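PDB 6FKG: Rv1989c (MbcT) from Mycobacterium tuberculosis, which degrades NAD(+) by phosphorolysis, yielding ADP-ribose 1''-phosphate and nicotinamide, and kills the cell unless its cognate antitoxin MbcA neutralises it. Local coordinates for the interface of chains A and B. Coordinates in Å, arbitrary orientation; residue numbers count along the deposited sequence, not the author numbering. Chains: chain A, Rv1989c (MbcT); chain B, Rv1990c (MbcA).

The interface of chains A and B. Residues chain A 38-41, 44-46, 58; chain B 108, 111, 113.
B:Glu111 of the antitoxin MbcA caps the start of toxin helix 39-44 in the RES domain of MbcT, and B:Ala108 and B:Val113 pack farther along the same short helix. This is part of a toxin-antitoxin interface, formed here by the last turn of MbcA helix 99-110 (B:Ala108) and the C-terminal segment after it (B:Glu111 and B:Val113); MbcA as a whole neutralises MbcT by blocking access to the active site.

The polar part centres on one carboxylate oxygen. The backbone N-H of A:Gly40 gives a moderately straight hydrogen bond to B:Glu111 OE1, 2.9 Å from N to OE1. The donor stands well above the carboxylate plane, 66° out of it, so the flat group lies over the first turn of the helix instead of pointing at it end-on. Beyond CG the glutamate is extended (chi2 -155°), which carries the carboxylate from the loop out to this turn; its CD rests 3.6 Å from A:Gly40 CA. Water 1 extends the cap by one residue: it sits 2.7 Å from B:Glu111 OE1 and bonds to the backbone N of A:Ala41 as well. A negative charge at the N-terminal end of a helix would be favoured by the helix dipole, although the A:Glu39 carboxylate, 6.8 Å away between A:Glu39 OE1 and B:Glu111 OE2, may offset some of that gain.

The apolar part is carried mainly by B:Val113, which spreads its two methyls over different toxin groups. CG1, anti to the backbone N (chi1 177°), sits above the plane of the A:Tyr58 ring, displaced outward on its CD1-CE1 side, 4.0 Å from CE1, and also touches A:Gly46 CA. CG2 lies against A:Ala41, 3.9 Å from its CA. The A:Ala41 methyl in turn meets the edge of the A:Tyr58 ring in its plane, joining helix 39-44 to strand 56-60 behind the valine. Towards the other end of the helix, B:Ala108 CB meets A:Phe44 at its CB, 3.9 Å away, methyl to methylene.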
# COMPACT_ATOMS: atom_id res chain seq x y z
N GLY A 38 0.44 -12.64 -35.43
CA GLY A 38 -0.71 -12.52 -34.54
C GLY A 38 -0.36 -11.85 -33.23
O GLY A 38 -1.12 -11.94 -32.26
N GLU A 39 0.79 -11.19 -33.18
CA GLU A 39 1.28 -10.61 -31.94
C GLU A 39 0.48 -9.39 -31.49
O GLU A 39 0.42 -9.10 -30.30
CB GLU A 39 2.75 -10.24 -32.08
CG GLU A 39 3.59 -11.41 -32.47
CD GLU A 39 3.55 -12.52 -31.44
OE1 GLU A 39 3.42 -12.21 -30.23
OE2 GLU A 39 3.63 -13.69 -31.85
N GLY A 40 -0.12 -8.69 -32.46
CA GLY A 40 -0.93 -7.53 -32.16
C GLY A 40 -2.12 -7.90 -31.29
O GLY A 40 -2.34 -7.30 -30.23
N ALA A 41 -2.86 -8.91 -31.73
CA ALA A 41 -3.98 -9.41 -30.96
C ALA A 41 -3.52 -9.92 -29.59
O ALA A 41 -4.24 -9.82 -28.61
CB ALA A 41 -4.71 -10.49 -31.73
N PHE A 44 -2.75 -6.67 -27.25
CA PHE A 44 -3.89 -5.85 -26.88
C PHE A 44 -5.12 -6.65 -26.48
O PHE A 44 -5.96 -6.17 -25.71
CB PHE A 44 -4.27 -4.92 -28.02
CG PHE A 44 -5.33 -3.92 -27.65
CD1 PHE A 44 -5.03 -2.85 -26.82
CD2 PHE A 44 -6.63 -4.06 -28.13
CE1 PHE A 44 -6.01 -1.92 -26.47
CE2 PHE A 44 -7.61 -3.14 -27.78
CZ PHE A 44 -7.29 -2.07 -26.95
N GLY A 45 -5.23 -7.87 -26.99
CA GLY A 45 -6.48 -8.60 -26.94
C GLY A 45 -7.37 -8.31 -28.14
O GLY A 45 -7.17 -7.32 -28.83
N GLY A 46 -8.33 -9.19 -28.39
CA GLY A 46 -9.33 -8.99 -29.43
C GLY A 46 -10.65 -9.53 -28.92
O GLY A 46 -10.73 -10.04 -27.80
N TYR A 58 -6.96 -12.55 -37.08
CA TYR A 58 -8.36 -12.40 -37.47
C TYR A 58 -8.51 -12.33 -38.99
O TYR A 58 -7.90 -11.48 -39.63
CB TYR A 58 -8.94 -11.16 -36.82
CG TYR A 58 -9.19 -11.34 -35.33
CD1 TYR A 58 -8.14 -11.25 -34.42
CD2 TYR A 58 -10.47 -11.63 -34.85
CE1 TYR A 58 -8.36 -11.43 -33.05
CE2 TYR A 58 -10.69 -11.82 -33.49
CZ TYR A 58 -9.63 -11.73 -32.61
OH TYR A 58 -9.86 -11.90 -31.27
N ALA B 108 -2.36 -3.53 -32.53
CA ALA B 108 -3.58 -4.25 -32.94
C ALA B 108 -4.16 -3.61 -34.19
O ALA B 108 -4.60 -4.30 -35.10
CB ALA B 108 -4.62 -4.26 -31.81
N GLU B 111 -2.30 -4.65 -37.15
CA GLU B 111 -2.51 -6.05 -37.53
C GLU B 111 -3.95 -6.36 -37.91
O GLU B 111 -4.32 -7.53 -38.10
CB GLU B 111 -2.05 -6.98 -36.40
CG GLU B 111 -0.54 -6.94 -36.20
CD GLU B 111 0.04 -8.20 -35.57
OE1 GLU B 111 -0.72 -9.15 -35.29
OE2 GLU B 111 1.26 -8.24 -35.36
N VAL B 113 -6.74 -6.29 -36.31
CA VAL B 113 -7.53 -7.01 -35.33
C VAL B 113 -8.97 -6.54 -35.40
O VAL B 113 -9.21 -5.34 -35.40
CB VAL B 113 -6.96 -6.79 -33.89
CG1 VAL B 113 -7.81 -7.48 -32.86
CG2 VAL B 113 -5.51 -7.29 -33.83
O HOH W 1 -3.23 -10.02 -34.74